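Local coordinates for 2-dehydropantoate 2-reductase, putative (Enterococcus faecalis, PDB 2EW2), which probably catalyses the NADPH-dependent reduction of ketopantoate (2-dehydropantoate) to pantoate, a step on the route to pantothenate, at residues 109-114 and 187-192. Sequence-based numbering, arbitrary orientation.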
ATOM      1  N   ASN B 109       2.752  -1.330 -25.652  1.00 26.56           N
ATOM      2  CA  ASN B 109       3.415  -0.781 -24.480  1.00 28.57           C
ATOM      3  C   ASN B 109       3.123  -1.650 -23.277  1.00 28.69           C
ATOM      4  O   ASN B 109       2.041  -2.258 -23.159  1.00 29.20           O
ATOM      5  CB  ASN B 109       2.937   0.644 -24.204  1.00 29.07           C
ATOM      6  CG  ASN B 109       3.393   1.612 -25.257  1.00 31.89           C
ATOM      7  OD1 ASN B 109       4.582   1.689 -25.561  1.00 35.99           O
ATOM      8  ND2 ASN B 109       2.454   2.362 -25.826  1.00 35.38           N
ATOM      9  N   GLY B 110       4.096  -1.711 -22.382  1.00 28.88           N
ATOM     10  CA  GLY B 110       3.880  -2.327 -21.092  1.00 28.06           C
ATOM     11  C   GLY B 110       4.342  -3.758 -21.017  1.00 26.98           C
ATOM     12  O   GLY B 110       4.852  -4.327 -21.980  1.00 28.15           O
ATOM     13  N   LEU B 111       4.073  -4.347 -19.867  1.00 25.87           N
ATOM     14  CA  LEU B 111       4.722  -5.543 -19.394  1.00 25.35           C
ATOM     15  C   LEU B 111       3.789  -6.761 -19.387  1.00 24.43           C
ATOM     16  O   LEU B 111       2.607  -6.648 -19.055  1.00 24.43           O
ATOM     17  CB  LEU B 111       5.174  -5.247 -17.954  1.00 25.21           C
ATOM     18  CG  LEU B 111       6.036  -6.245 -17.208  1.00 26.37           C
ATOM     19  CD1 LEU B 111       7.387  -6.368 -17.925  1.00 24.76           C
ATOM     20  CD2 LEU B 111       6.196  -5.778 -15.756  1.00 25.49           C
ATOM     21  N   GLY B 112       4.328  -7.924 -19.747  1.00 23.47           N
ATOM     22  CA  GLY B 112       3.650  -9.202 -19.487  1.00 23.25           C
ATOM     23  C   GLY B 112       2.624  -9.723 -20.487  1.00 22.42           C
ATOM     24  O   GLY B 112       1.917 -10.673 -20.201  1.00 21.61           O
ATOM     25  N   HIS B 113       2.548  -9.109 -21.662  1.00 22.23           N
ATOM     26  CA  HIS B 113       1.549  -9.495 -22.666  1.00 22.66           C
ATOM     27  C   HIS B 113       1.755 -10.885 -23.226  1.00 22.79           C
ATOM     28  O   HIS B 113       0.790 -11.532 -23.657  1.00 22.41           O
ATOM     29  CB  HIS B 113       1.489  -8.460 -23.789  1.00 22.35           C
ATOM     30  CG  HIS B 113       1.319  -7.066 -23.285  1.00 22.13           C
ATOM     31  ND1 HIS B 113       0.257  -6.694 -22.492  1.00 21.10           N
ATOM     32  CD2 HIS B 113       2.074  -5.955 -23.455  1.00 21.68           C
ATOM     33  CE1 HIS B 113       0.362  -5.411 -22.199  1.00 23.19           C
ATOM     34  NE2 HIS B 113       1.457  -4.939 -22.772  1.00 22.28           N
ATOM     35  N   GLU B 114       3.002 -11.355 -23.191  1.00 23.51           N
ATOM     36  CA  GLU B 114       3.321 -12.743 -23.546  1.00 24.42           C
ATOM     37  C   GLU B 114       2.481 -13.762 -22.764  1.00 24.60           C
ATOM     38  O   GLU B 114       2.213 -14.852 -23.258  1.00 24.36           O
ATOM     39  CB  GLU B 114       4.830 -13.036 -23.367  1.00 25.35           C
ATOM     40  CG  GLU B 114       5.392 -12.842 -21.938  1.00 27.25           C
ATOM     41  CD  GLU B 114       5.737 -11.389 -21.588  1.00 31.49           C
ATOM     42  OE1 GLU B 114       5.514 -10.481 -22.426  1.00 33.85           O
ATOM     43  OE2 GLU B 114       6.231 -11.139 -20.459  1.00 32.97           O
ATOM     44  N   SER B 187      14.674  -3.367 -21.821  1.00 21.44           N
ATOM     45  CA  SER B 187      14.181  -1.995 -21.825  1.00 21.56           C
ATOM     46  C   SER B 187      12.718  -1.915 -21.399  1.00 21.11           C
ATOM     47  O   SER B 187      12.321  -0.983 -20.690  1.00 20.93           O
ATOM     48  CB  SER B 187      14.389  -1.334 -23.191  1.00 21.91           C
ATOM     49  OG  SER B 187      13.374  -1.752 -24.071  1.00 25.72           O
ATOM     50  N   ILE B 188      11.922  -2.894 -21.822  1.00 20.17           N
ATOM     51  CA  ILE B 188      10.529  -2.984 -21.404  1.00 20.08           C
ATOM     52  C   ILE B 188      10.374  -3.180 -19.879  1.00 19.94           C
ATOM     53  O   ILE B 188       9.516  -2.541 -19.237  1.00 20.35           O
ATOM     54  CB  ILE B 188       9.796  -4.085 -22.206  1.00 19.94           C
ATOM     55  CG1 ILE B 188       9.614  -3.628 -23.660  1.00 19.88           C
ATOM     56  CG2 ILE B 188       8.465  -4.517 -21.526  1.00 18.79           C
ATOM     57  CD1 ILE B 188       9.283  -4.756 -24.611  1.00 19.06           C
ATOM     58  N   TRP B 189      11.192  -4.060 -19.318  1.00 20.08           N
ATOM     59  CA  TRP B 189      11.208  -4.295 -17.871  1.00 20.28           C
ATOM     60  C   TRP B 189      11.681  -3.058 -17.115  1.00 20.62           C
ATOM     61  O   TRP B 189      11.095  -2.691 -16.094  1.00 20.73           O
ATOM     62  CB  TRP B 189      12.123  -5.465 -17.526  1.00 19.52           C
ATOM     63  CG  TRP B 189      11.427  -6.785 -17.466  1.00 19.52           C
ATOM     64  CD1 TRP B 189      11.477  -7.799 -18.404  1.00 19.99           C
ATOM     65  CD2 TRP B 189      10.568  -7.242 -16.421  1.00 19.94           C
ATOM     66  NE1 TRP B 189      10.700  -8.860 -17.989  1.00 19.46           N
ATOM     67  CE2 TRP B 189      10.139  -8.549 -16.771  1.00 18.87           C
ATOM     68  CE3 TRP B 189      10.120  -6.675 -15.209  1.00 19.19           C
ATOM     69  CZ2 TRP B 189       9.280  -9.304 -15.952  1.00 18.94           C
ATOM     70  CZ3 TRP B 189       9.256  -7.433 -14.392  1.00 19.75           C
ATOM     71  CH2 TRP B 189       8.847  -8.733 -14.775  1.00 18.73           C
ATOM     72  N   ARG B 190      12.756  -2.440 -17.603  1.00 21.07           N
ATOM     73  CA  ARG B 190      13.283  -1.219 -16.996  1.00 21.56           C
ATOM     74  C   ARG B 190      12.263  -0.080 -17.009  1.00 21.61           C
ATOM     75  O   ARG B 190      12.124   0.655 -16.020  1.00 21.22           O
ATOM     76  CB  ARG B 190      14.592  -0.787 -17.654  1.00 21.68           C
ATOM     77  CG  ARG B 190      15.147   0.513 -17.067  1.00 23.20           C
ATOM     78  CD  ARG B 190      16.497   0.824 -17.660  1.00 26.32           C
ATOM     79  NE  ARG B 190      16.990   2.160 -17.337  1.00 28.69           N
ATOM     80  CZ  ARG B 190      16.517   3.292 -17.867  1.00 31.89           C
ATOM     81  NH1 ARG B 190      15.489   3.281 -18.712  1.00 33.12           N
ATOM     82  NH2 ARG B 190      17.065   4.448 -17.537  1.00 33.50           N
ATOM     83  N   LYS B 191      11.549   0.059 -18.128  1.00 21.69           N
ATOM     84  CA  LYS B 191      10.528   1.088 -18.267  1.00 22.47           C
ATOM     85  C   LYS B 191       9.342   0.834 -17.324  1.00 21.83           C
ATOM     86  O   LYS B 191       8.822   1.765 -16.698  1.00 20.66           O
ATOM     87  CB  LYS B 191      10.057   1.151 -19.721  1.00 23.31           C
ATOM     88  CG  LYS B 191       8.960   2.156 -20.027  1.00 26.00           C
ATOM     89  CD  LYS B 191       8.860   2.304 -21.550  1.00 31.56           C
ATOM     90  CE  LYS B 191       7.646   3.085 -21.979  1.00 34.04           C
ATOM     91  NZ  LYS B 191       6.452   2.186 -22.052  1.00 40.00           N
ATOM     92  N   ALA B 192       8.926  -0.426 -17.233  1.00 21.74           N
ATOM     93  CA  ALA B 192       7.803  -0.808 -16.374  1.00 22.77           C
ATOM     94  C   ALA B 192       8.174  -0.573 -14.910  1.00 23.06           C
ATOM     95  O   ALA B 192       7.348  -0.150 -14.129  1.00 23.43           O
ATOM     96  CB  ALA B 192       7.404  -2.268 -16.607  1.00 22.14           C
TER
HETATM   97  O   HOH W   1       6.468  -0.512 -22.549  1.00 30.47           O
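Leu111 is the knob of this contact, its forked end pushed into a hollow on helix 184-195 formed by Ile188, Trp189 and Ala192. CG stands anti to the backbone N (chi1 -173°), and from it the two methyls part toward the helix. CD1 sits over the face of the Trp189 indole, 3.7 Å from the centroid of its six-membered ring, a CH-pi contact. The second branch, Leu111 CD2, packs against Trp189 CZ3, toward the outer part of that ring, and meets Ala192 CB at 3.8 Å. Ile188 CG2 closes the hollow on another side, 4.2 Å from Leu111 CD1, and also touches Gly110 O at 3.6 Å. At the solvent-facing end a water accepts hydrogen bonds from Gly110 N and Lys191 NZ, its oxygen 2.7 Å from each nitrogen, linking loop and helix. Gly110 has backbone angles (phi 97°, psi -176°) that would drive a beta carbon into the preceding carbonyl O. Within the loop, His113 NE2 donates to Asn109 O (2.8 Å) from above the carbonyl plane. The loop follows strand 103-106 of the Rossmann-type domain; Phe229 of helix 218-235 touches Leu111 and Ala192, and Ile188 rests on Val128 of strand 126-131, where nucleotide-binding and helical C-terminal domains meet.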